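Local coordinates for protein mRNA export factor GLE1 (Saccharomyces cerevisiae, PDB 6B4E) that serves as a nuclear pore component and mRNA export factor, seen here as its C-terminal part, which interacts with NUP42, DBP5 and GFD1, at residues 205-216 / 242-253; 235-243 / 283-291. All coordinates share one frame; numbering follows the deposited sequence.

Contact 1. Residues 205-216 / 242-253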
loop_
_atom_site.group_PDB
_atom_site.type_symbol
_atom_site.label_atom_id
_atom_site.label_comp_id
_atom_site.label_asym_id
_atom_site.label_seq_id
_atom_site.Cartn_x
_atom_site.Cartn_y
_atom_site.Cartn_z
ATOM N N ILE A 205 -5.452 -7.541 -6.846
ATOM C CA ILE A 205 -6.011 -6.275 -7.301
ATOM C C ILE A 205 -7.285 -5.922 -6.539
ATOM O O ILE A 205 -7.627 -4.747 -6.412
ATOM C CB ILE A 205 -6.223 -6.323 -8.834
ATOM C CG1 ILE A 205 -6.577 -4.947 -9.394
ATOM C CG2 ILE A 205 -7.311 -7.323 -9.249
ATOM C CD1 ILE A 205 -5.462 -3.975 -9.336
ATOM N N ALA A 206 -7.991 -6.925 -5.995
ATOM C CA ALA A 206 -9.149 -6.646 -5.151
ATOM C C ALA A 206 -8.810 -5.663 -4.037
ATOM O O ALA A 206 -9.676 -4.907 -3.595
ATOM C CB ALA A 206 -9.683 -7.950 -4.539
ATOM N N LEU A 207 -7.569 -5.682 -3.550
ATOM C CA LEU A 207 -7.217 -4.820 -2.429
ATOM C C LEU A 207 -7.177 -3.356 -2.839
ATOM O O LEU A 207 -7.387 -2.479 -1.994
ATOM C CB LEU A 207 -5.876 -5.249 -1.841
ATOM C CG LEU A 207 -5.819 -6.700 -1.345
ATOM C CD1 LEU A 207 -4.533 -6.917 -0.570
ATOM C CD2 LEU A 207 -7.028 -7.056 -0.491
ATOM N N SER A 208 -6.905 -3.077 -4.123
ATOM C CA SER A 208 -7.042 -1.724 -4.644
ATOM C C SER A 208 -8.498 -1.310 -4.725
ATOM O O SER A 208 -8.820 -0.148 -4.460
ATOM C CB SER A 208 -6.402 -1.593 -6.030
ATOM O OG SER A 208 -5.007 -1.372 -5.939
ATOM N N TRP A 209 -9.393 -2.222 -5.129
ATOM C CA TRP A 209 -10.812 -1.901 -5.061
ATOM C C TRP A 209 -11.199 -1.499 -3.638
ATOM O O TRP A 209 -11.862 -0.476 -3.442
ATOM C CB TRP A 209 -11.675 -3.076 -5.553
ATOM C CG TRP A 209 -13.136 -2.723 -5.564
ATOM C CD1 TRP A 209 -13.981 -2.728 -4.494
ATOM C CD2 TRP A 209 -13.929 -2.314 -6.691
ATOM N NE1 TRP A 209 -15.229 -2.332 -4.868
ATOM C CE2 TRP A 209 -15.232 -2.065 -6.211
ATOM C CE3 TRP A 209 -13.661 -2.120 -8.043
ATOM C CZ2 TRP A 209 -16.265 -1.630 -7.032
ATOM C CZ3 TRP A 209 -14.697 -1.692 -8.865
ATOM C CH2 TRP A 209 -15.982 -1.453 -8.356
ATOM N N HIS A 210 -10.720 -2.241 -2.625
ATOM C CA HIS A 210 -11.094 -1.933 -1.242
ATOM C C HIS A 210 -10.698 -0.515 -0.863
ATOM O O HIS A 210 -11.452 0.191 -0.181
ATOM C CB HIS A 210 -10.424 -2.886 -0.246
ATOM C CG HIS A 210 -10.854 -4.314 -0.354
ATOM N ND1 HIS A 210 -12.096 -4.691 -0.820
ATOM C CD2 HIS A 210 -10.207 -5.459 -0.037
ATOM C CE1 HIS A 210 -12.185 -6.012 -0.810
ATOM N NE2 HIS A 210 -11.056 -6.502 -0.326
ATOM N N ILE A 211 -9.496 -0.095 -1.257
ATOM C CA ILE A 211 -9.012 1.232 -0.885
ATOM C C ILE A 211 -9.934 2.306 -1.427
ATOM O O ILE A 211 -10.352 3.211 -0.694
ATOM C CB ILE A 211 -7.576 1.446 -1.392
ATOM C CG1 ILE A 211 -6.619 0.518 -0.652
ATOM C CG2 ILE A 211 -7.153 2.918 -1.196
ATOM C CD1 ILE A 211 -5.226 0.456 -1.254
ATOM N N LEU A 212 -10.230 2.245 -2.731
ATOM C CA LEU A 212 -11.034 3.286 -3.354
ATOM C C LEU A 212 -12.452 3.273 -2.804
ATOM O O LEU A 212 -13.019 4.332 -2.519
ATOM C CB LEU A 212 -11.033 3.109 -4.878
ATOM C CG LEU A 212 -9.869 3.796 -5.625
ATOM C CD1 LEU A 212 -8.513 3.265 -5.184
ATOM C CD2 LEU A 212 -10.025 3.662 -7.136
ATOM N N ALA A 213 -13.045 2.082 -2.672
ATOM C CA ALA A 213 -14.407 1.981 -2.167
ATOM C C ALA A 213 -14.510 2.513 -0.749
ATOM O O ALA A 213 -15.464 3.218 -0.414
ATOM C CB ALA A 213 -14.885 0.528 -2.216
ATOM N N ARG A 214 -13.563 2.140 0.110
ATOM C CA ARG A 214 -13.658 2.505 1.520
ATOM C C ARG A 214 -13.461 3.998 1.728
ATOM O O ARG A 214 -14.109 4.598 2.597
ATOM C CB ARG A 214 -12.633 1.710 2.324
ATOM C CG ARG A 214 -13.038 0.239 2.412
ATOM C CD ARG A 214 -11.932 -0.647 2.932
ATOM N NE ARG A 214 -12.382 -2.031 2.893
ATOM C CZ ARG A 214 -11.642 -3.090 3.185
ATOM N NH1 ARG A 214 -10.392 -2.957 3.600
ATOM N NH2 ARG A 214 -12.170 -4.299 3.053
ATOM N N ILE A 215 -12.543 4.606 0.976
ATOM C CA ILE A 215 -12.386 6.052 1.050
ATOM C C ILE A 215 -13.648 6.741 0.546
ATOM O O ILE A 215 -14.132 7.695 1.160
ATOM C CB ILE A 215 -11.128 6.495 0.276
ATOM C CG1 ILE A 215 -9.871 5.989 1.001
ATOM C CG2 ILE A 215 -11.087 8.011 0.169
ATOM C CD1 ILE A 215 -8.557 6.270 0.268
ATOM N N CYS A 216 -14.233 6.240 -0.548
ATOM C CA CYS A 216 -15.484 6.817 -1.025
ATOM C C CYS A 216 -16.632 6.616 -0.046
ATOM O O CYS A 216 -17.626 7.344 -0.122
ATOM C CB CYS A 216 -15.865 6.224 -2.370
ATOM S SG CYS A 216 -14.862 6.877 -3.724
ATOM N N PHE A 242 -6.140 -1.230 -13.159
ATOM C CA PHE A 242 -7.436 -1.300 -12.485
ATOM C C PHE A 242 -8.566 -1.321 -13.502
ATOM O O PHE A 242 -9.507 -2.108 -13.388
ATOM C CB PHE A 242 -7.563 -0.096 -11.550
ATOM C CG PHE A 242 -8.731 -0.148 -10.585
ATOM C CD1 PHE A 242 -8.765 -1.076 -9.554
ATOM C CD2 PHE A 242 -9.745 0.789 -10.668
ATOM C CE1 PHE A 242 -9.812 -1.093 -8.660
ATOM C CE2 PHE A 242 -10.803 0.768 -9.776
ATOM C CZ PHE A 242 -10.828 -0.169 -8.766
ATOM N N LEU A 243 -8.463 -0.475 -14.526
ATOM C CA LEU A 243 -9.428 -0.498 -15.621
ATOM C C LEU A 243 -9.408 -1.822 -16.373
ATOM O O LEU A 243 -10.463 -2.310 -16.809
ATOM C CB LEU A 243 -9.149 0.663 -16.584
ATOM C CG LEU A 243 -9.515 2.032 -16.037
ATOM C CD1 LEU A 243 -8.864 3.111 -16.877
ATOM C CD2 LEU A 243 -11.002 2.214 -16.053
ATOM N N GLN A 244 -8.221 -2.398 -16.583
ATOM C CA GLN A 244 -8.136 -3.713 -17.213
ATOM C C GLN A 244 -8.888 -4.751 -16.405
ATOM O O GLN A 244 -9.568 -5.627 -16.965
ATOM C CB GLN A 244 -6.674 -4.128 -17.374
ATOM C CG GLN A 244 -5.946 -3.257 -18.377
ATOM C CD GLN A 244 -4.436 -3.466 -18.403
ATOM O OE1 GLN A 244 -3.854 -4.154 -17.564
ATOM N NE2 GLN A 244 -3.792 -2.819 -19.351
ATOM N N ALA A 245 -8.781 -4.663 -15.083
ATOM C CA ALA A 245 -9.337 -5.694 -14.219
ATOM C C ALA A 245 -10.852 -5.584 -14.128
ATOM O O ALA A 245 -11.552 -6.600 -14.181
ATOM C CB ALA A 245 -8.721 -5.592 -12.824
ATOM N N TYR A 246 -11.382 -4.368 -13.954
ATOM C CA TYR A 246 -12.796 -4.205 -13.626
ATOM C C TYR A 246 -13.576 -3.340 -14.612
ATOM O O TYR A 246 -14.752 -3.047 -14.347
ATOM C CB TYR A 246 -12.938 -3.625 -12.206
ATOM C CG TYR A 246 -12.311 -4.462 -11.111
ATOM C CD1 TYR A 246 -12.744 -5.738 -10.847
ATOM C CD2 TYR A 246 -11.276 -3.947 -10.314
ATOM C CE1 TYR A 246 -12.160 -6.510 -9.832
ATOM C CE2 TYR A 246 -10.699 -4.710 -9.305
ATOM C CZ TYR A 246 -11.138 -5.986 -9.070
ATOM O OH TYR A 246 -10.571 -6.748 -8.062
ATOM N N GLY A 247 -12.951 -2.895 -15.703
ATOM C CA GLY A 247 -13.678 -2.288 -16.812
ATOM C C GLY A 247 -14.629 -1.178 -16.409
ATOM O O GLY A 247 -14.234 -0.177 -15.782
ATOM N N ASN A 248 -15.898 -1.324 -16.818
ATOM C CA ASN A 248 -16.882 -0.274 -16.581
ATOM C C ASN A 248 -17.075 -0.008 -15.093
ATOM O O ASN A 248 -17.406 1.117 -14.701
ATOM C CB ASN A 248 -18.225 -0.637 -17.237
ATOM C CG ASN A 248 -18.918 -1.791 -16.559
ATOM O OD1 ASN A 248 -18.347 -2.875 -16.382
ATOM N ND2 ASN A 248 -20.171 -1.572 -16.179
ATOM N N GLN A 249 -16.891 -1.025 -14.249
ATOM C CA GLN A 249 -17.059 -0.826 -12.812
ATOM C C GLN A 249 -15.883 -0.061 -12.232
ATOM O O GLN A 249 -16.062 0.855 -11.418
ATOM C CB GLN A 249 -17.248 -2.176 -12.116
ATOM C CG GLN A 249 -18.368 -3.022 -12.720
ATOM C CD GLN A 249 -19.770 -2.459 -12.459
ATOM O OE1 GLN A 249 -19.930 -1.439 -11.791
ATOM N NE2 GLN A 249 -20.788 -3.134 -12.988
ATOM N N ALA A 250 -14.670 -0.392 -12.668
ATOM C CA ALA A 250 -13.531 0.463 -12.358
ATOM C C ALA A 250 -13.788 1.888 -12.808
ATOM O O ALA A 250 -13.500 2.837 -12.073
ATOM C CB ALA A 250 -12.270 -0.059 -13.034
ATOM N N SER A 251 -14.343 2.060 -14.006
ATOM C CA SER A 251 -14.562 3.410 -14.528
ATOM C C SER A 251 -15.519 4.195 -13.648
ATOM O O SER A 251 -15.301 5.380 -13.394
ATOM C CB SER A 251 -15.104 3.356 -15.956
ATOM O OG SER A 251 -14.169 2.770 -16.851
ATOM N N LYS A 252 -16.605 3.565 -13.201
ATOM C CA LYS A 252 -17.517 4.249 -12.289
ATOM C C LYS A 252 -16.793 4.691 -11.023
ATOM O O LYS A 252 -17.068 5.767 -10.482
ATOM C CB LYS A 252 -18.688 3.339 -11.926
ATOM C CG LYS A 252 -19.614 3.064 -13.105
ATOM C CD LYS A 252 -20.406 1.775 -12.940
ATOM C CE LYS A 252 -21.257 1.775 -11.696
ATOM N NZ LYS A 252 -22.068 0.512 -11.589
ATOM N N LEU A 253 -15.866 3.869 -10.528
ATOM C CA LEU A 253 -15.208 4.207 -9.273
ATOM C C LEU A 253 -14.158 5.290 -9.486
ATOM O O LEU A 253 -13.966 6.148 -8.613
ATOM C CB LEU A 253 -14.614 2.934 -8.655
ATOM C CG LEU A 253 -14.085 3.001 -7.224
ATOM C CD1 LEU A 253 -15.003 3.787 -6.310
ATOM C CD2 LEU A 253 -13.899 1.602 -6.701
#
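Trp209 of helix 206-216 pushes its indole into a hole on helix 225-264 made by Phe242, Tyr246, Ala250 and Leu253, and Leu253 in turn fills a hole among Leu212, Trp209, Ala213 and Cys216. The segment axes cross at -53° and approach to 11.0 Å, a spacing filled by these knobs-into-holes side chains. Packing is tightest around the indole. Leu253 CD2 stands almost on the normal of the six-membered ring of Trp209, 3.7 Å from its centroid, in a CH-pi contact, while Leu212 CB touches the same methyl. Because CG of Trp209 lies anti to the backbone N (chi1 -177°), the indole projects from the helix to bring CE3 over the face of Tyr246. This edge-to-face pair has centroids 5.3 Å apart and planes at 73°. Trp209 CE3 also meets Phe242 CZ at 3.5 Å, rim to rim, which completes an aromatic cluster. With an alanine in place of Trp209, a gap would probably open between the helices, leaving Leu253 CD2 without its ring and Tyr246 without the edge that presses on its face. The contact thins toward Ile205, which is partly exposed: its CG1 lies 4.1 Å from Ala245 CB, and its CD1 is 4.4 Å from Phe242 CD1. Here Tyr246 OH comes closer, 3.5 Å from Ile205 CG2 and 3.2 Å from Ala206 CA. No hydrogen bond links the segments, and the polar ends find partners outside the two segments: within the chain, Ser208 OG bonds to Thr187 and Trp234, whereas Trp209 NE1 and Gln249 NE2 bond to the backbone of another protein's chain. The chemistry thus divides the work, with apolar and aromatic contacts joining the helices and polar groups of the same residues binding a partner protein.

Contact 2. Residues 235-243 / 283-291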
loop_
_atom_site.group_PDB
_atom_site.type_symbol
_atom_site.label_atom_id
_atom_site.label_comp_id
_atom_site.label_asym_id
_atom_site.label_seq_id
_atom_site.Cartn_x
_atom_site.Cartn_y
_atom_site.Cartn_z
ATOM N N TRP A 235 -3.236 6.151 -8.420
ATOM C CA TRP A 235 -3.632 6.280 -9.823
ATOM C C TRP A 235 -2.435 6.170 -10.760
ATOM O O TRP A 235 -2.459 5.396 -11.724
ATOM C CB TRP A 235 -4.337 7.618 -10.006
ATOM C CG TRP A 235 -5.032 7.898 -11.320
ATOM C CD1 TRP A 235 -4.472 7.989 -12.562
ATOM C CD2 TRP A 235 -6.416 8.193 -11.481
ATOM N NE1 TRP A 235 -5.437 8.324 -13.496
ATOM C CE2 TRP A 235 -6.643 8.444 -12.848
ATOM C CE3 TRP A 235 -7.495 8.254 -10.594
ATOM C CZ2 TRP A 235 -7.900 8.781 -13.345
ATOM C CZ3 TRP A 235 -8.746 8.573 -11.094
ATOM C CH2 TRP A 235 -8.939 8.832 -12.454
ATOM N N ASP A 236 -1.380 6.939 -10.485
ATOM C CA ASP A 236 -0.182 6.904 -11.316
ATOM C C ASP A 236 0.434 5.514 -11.356
ATOM O O ASP A 236 1.070 5.148 -12.352
ATOM C CB ASP A 236 0.859 7.913 -10.805
ATOM C CG ASP A 236 0.548 9.349 -11.196
ATOM O OD1 ASP A 236 0.874 10.245 -10.396
ATOM O OD2 ASP A 236 0.027 9.588 -12.296
ATOM N N ALA A 237 0.286 4.740 -10.275
ATOM C CA ALA A 237 0.851 3.403 -10.175
ATOM C C ALA A 237 -0.022 2.293 -10.761
ATOM O O ALA A 237 0.521 1.254 -11.157
ATOM C CB ALA A 237 1.107 3.046 -8.704
ATOM N N ALA A 238 -1.361 2.457 -10.799
ATOM C CA ALA A 238 -2.219 1.299 -11.035
ATOM C C ALA A 238 -3.509 1.578 -11.792
ATOM O O ALA A 238 -4.228 0.620 -12.080
ATOM C CB ALA A 238 -2.560 0.643 -9.688
ATOM N N ALA A 239 -3.832 2.824 -12.159
ATOM C CA ALA A 239 -5.147 3.066 -12.770
ATOM C C ALA A 239 -5.322 2.294 -14.079
ATOM O O ALA A 239 -6.402 1.746 -14.346
ATOM C CB ALA A 239 -5.372 4.558 -12.994
ATOM N N VAL A 240 -4.285 2.245 -14.912
ATOM C CA VAL A 240 -4.381 1.510 -16.176
ATOM C C VAL A 240 -4.799 0.064 -15.928
ATOM O O VAL A 240 -5.679 -0.484 -16.606
ATOM C CB VAL A 240 -3.037 1.583 -16.923
ATOM C CG1 VAL A 240 -2.956 0.507 -18.007
ATOM C CG2 VAL A 240 -2.864 2.984 -17.491
ATOM N N GLN A 241 -4.152 -0.582 -14.963
ATOM C CA GLN A 241 -4.408 -1.988 -14.705
ATOM C C GLN A 241 -5.721 -2.205 -13.965
ATOM O O GLN A 241 -6.343 -3.264 -14.107
ATOM C CB GLN A 241 -3.249 -2.584 -13.913
ATOM C CG GLN A 241 -1.951 -2.640 -14.674
ATOM C CD GLN A 241 -1.240 -1.298 -14.745
ATOM O OE1 GLN A 241 -1.426 -0.416 -13.894
ATOM N NE2 GLN A 241 -0.393 -1.145 -15.756
ATOM N N PHE A 242 -6.140 -1.230 -13.159
ATOM C CA PHE A 242 -7.436 -1.300 -12.485
ATOM C C PHE A 242 -8.566 -1.321 -13.502
ATOM O O PHE A 242 -9.507 -2.108 -13.388
ATOM C CB PHE A 242 -7.563 -0.096 -11.550
ATOM C CG PHE A 242 -8.731 -0.148 -10.585
ATOM C CD1 PHE A 242 -8.765 -1.076 -9.554
ATOM C CD2 PHE A 242 -9.745 0.789 -10.668
ATOM C CE1 PHE A 242 -9.812 -1.093 -8.660
ATOM C CE2 PHE A 242 -10.803 0.768 -9.776
ATOM C CZ PHE A 242 -10.828 -0.169 -8.766
ATOM N N LEU A 243 -8.463 -0.475 -14.526
ATOM C CA LEU A 243 -9.428 -0.498 -15.621
ATOM C C LEU A 243 -9.408 -1.822 -16.373
ATOM O O LEU A 243 -10.463 -2.310 -16.809
ATOM C CB LEU A 243 -9.149 0.663 -16.584
ATOM C CG LEU A 243 -9.515 2.032 -16.037
ATOM C CD1 LEU A 243 -8.864 3.111 -16.877
ATOM C CD2 LEU A 243 -11.002 2.214 -16.053
ATOM N N TRP A 283 -7.423 11.100 -18.260
ATOM C CA TRP A 283 -8.110 9.872 -18.645
ATOM C C TRP A 283 -9.293 10.179 -19.539
ATOM O O TRP A 283 -9.514 9.507 -20.558
ATOM C CB TRP A 283 -8.554 9.144 -17.384
ATOM C CG TRP A 283 -9.444 7.958 -17.581
ATOM C CD1 TRP A 283 -9.256 6.905 -18.434
ATOM C CD2 TRP A 283 -10.646 7.693 -16.873
ATOM N NE1 TRP A 283 -10.284 5.993 -18.298
ATOM C CE2 TRP A 283 -11.154 6.463 -17.347
ATOM C CE3 TRP A 283 -11.355 8.377 -15.878
ATOM C CZ2 TRP A 283 -12.333 5.914 -16.868
ATOM C CZ3 TRP A 283 -12.522 7.831 -15.408
ATOM C CH2 TRP A 283 -13.006 6.611 -15.902
ATOM N N GLN A 284 -10.071 11.200 -19.166
ATOM C CA GLN A 284 -11.201 11.611 -19.992
ATOM C C GLN A 284 -10.759 12.045 -21.373
ATOM O O GLN A 284 -11.558 12.007 -22.316
ATOM C CB GLN A 284 -11.958 12.735 -19.288
ATOM C CG GLN A 284 -12.713 12.243 -18.084
ATOM C CD GLN A 284 -13.321 13.389 -17.287
ATOM O OE1 GLN A 284 -12.789 14.511 -17.265
ATOM N NE2 GLN A 284 -14.445 13.121 -16.649
ATOM N N ASN A 285 -9.522 12.517 -21.513
ATOM C CA ASN A 285 -8.966 12.910 -22.799
ATOM C C ASN A 285 -8.128 11.806 -23.428
ATOM O O ASN A 285 -7.306 12.086 -24.296
ATOM C CB ASN A 285 -8.135 14.191 -22.640
ATOM C CG ASN A 285 -7.917 14.922 -23.948
ATOM O OD1 ASN A 285 -8.680 14.764 -24.895
ATOM N ND2 ASN A 285 -6.835 15.717 -24.020
ATOM N N ASN A 286 -8.326 10.553 -23.026
ATOM C CA ASN A 286 -7.612 9.433 -23.645
ATOM C C ASN A 286 -6.108 9.660 -23.625
ATOM O O ASN A 286 -5.392 9.457 -24.615
ATOM C CB ASN A 286 -8.129 9.183 -25.052
ATOM C CG ASN A 286 -9.190 8.151 -25.058
ATOM O OD1 ASN A 286 -8.899 6.941 -24.990
ATOM N ND2 ASN A 286 -10.442 8.594 -25.082
ATOM N N ASN A 287 -5.634 10.079 -22.450
ATOM C CA ASN A 287 -4.234 10.373 -22.233
ATOM C C ASN A 287 -3.756 9.866 -20.866
ATOM O O ASN A 287 -2.848 10.455 -20.270
ATOM C CB ASN A 287 -3.997 11.888 -22.378
ATOM C CG ASN A 287 -2.565 12.222 -22.682
ATOM O OD1 ASN A 287 -1.866 11.452 -23.341
ATOM N ND2 ASN A 287 -2.121 13.384 -22.218
ATOM N N MET A 288 -4.322 8.753 -20.373
ATOM C CA MET A 288 -3.893 8.194 -19.092
ATOM C C MET A 288 -2.479 7.645 -19.205
ATOM O O MET A 288 -2.173 6.869 -20.122
ATOM C CB MET A 288 -4.837 7.085 -18.635
ATOM C CG MET A 288 -4.401 6.411 -17.349
ATOM S SD MET A 288 -5.547 5.125 -16.794
ATOM C CE MET A 288 -6.779 6.092 -15.914
ATOM N N GLU A 289 -1.629 8.037 -18.259
ATOM C CA GLU A 289 -0.242 7.597 -18.198
ATOM C C GLU A 289 -0.067 6.412 -17.256
ATOM O O GLU A 289 -0.857 6.180 -16.336
ATOM C CB GLU A 289 0.660 8.731 -17.723
ATOM C CG GLU A 289 0.789 9.857 -18.725
ATOM C CD GLU A 289 1.719 10.962 -18.241
ATOM O OE1 GLU A 289 1.404 12.142 -18.483
ATOM O OE2 GLU A 289 2.753 10.653 -17.618
ATOM N N SER A 290 1.000 5.666 -17.515
ATOM C CA SER A 290 1.473 4.616 -16.626
ATOM C C SER A 290 2.989 4.703 -16.601
ATOM O O SER A 290 3.609 5.296 -17.487
ATOM C CB SER A 290 1.000 3.235 -17.073
ATOM O OG SER A 290 1.290 3.019 -18.449
ATOM N N PHE A 291 3.595 4.116 -15.571
ATOM C CA PHE A 291 5.042 4.128 -15.503
ATOM C C PHE A 291 5.626 3.384 -16.698
ATOM O O PHE A 291 5.083 2.350 -17.114
ATOM C CB PHE A 291 5.537 3.483 -14.199
ATOM C CG PHE A 291 5.138 4.239 -12.953
ATOM C CD1 PHE A 291 5.016 5.621 -12.976
ATOM C CD2 PHE A 291 4.912 3.570 -11.750
ATOM C CE1 PHE A 291 4.660 6.325 -11.831
ATOM C CE2 PHE A 291 4.555 4.266 -10.611
ATOM C CZ PHE A 291 4.434 5.650 -10.655
HETATM O O HOH W 1 -1.911 4.364 -14.418
HETATM O O HOH W 2 2.136 2.812 -13.566
HETATM O O HOH W 3 -1.378 8.438 -14.325
#
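Asp236 and Ser290 bring their CA atoms to 6.0 Å where the extended tail after helix 271-284 runs beside helix 225-264, near a kink at which the N atoms of Val240 and Gln241 lack bonds to the preceding turn. A Schellman motif with Asn286 at C-prime turns the chain out of helix 271-284. Met288 then inserts an extended side chain, CG anti to the backbone N (chi1 177°), bent only at its last torsion. Its CE rests against both Trp235 NE1 and Ala239 CB, 3.6 Å from each, and meets Leu243 CD1 tip to tip. Its SD rests on Val240 CG2 at 3.5 Å and makes an oblique Met-aromatic contact with Trp235. Leu243 CD1 also touches Trp283 NE1 at 3.5 Å, and Trp283 CB approaches the edge of the Trp235 ring. At the other end Phe291 lays one ring face under Asp236 O, which sits 3.7 Å above its centre. Waters supply the polar links. One accepts from Val240 N and lies 2.8 Å from Glu289 O; another accepts from Phe291 N and lies 2.8 Å from Asp236 O. A third donates to both Asp236 OD2 and Glu289 O, while Asp236 OD1 pairs with Arg275. The tail is therefore held by an apolar plug at Met288 and by bridging waters, without a direct hydrogen bond across the contact.

Contacts 1 and 2 are built on neighbouring stretches of helix 225-264, and their centres lie about 12 Å apart. They share Phe242 and Leu243, consecutive residues that serve different sides: Phe242 packs toward helix 206-216, Leu243 toward Trp283 and Met288. The two also touch directly, Ser251 O of 242-253 lying 3.6 Å from Trp283 CH2 of 283-291. Helix 225-264 thus packs against helix 206-216 through one part of its length and carries the C-terminal tail on another side. Contact 1 is buried and adjoins a chain of another protein, whereas no other protein chain of the assembly touches contact 2. Both belong to the region that interacts with NUP42, DBP5 and GFD1.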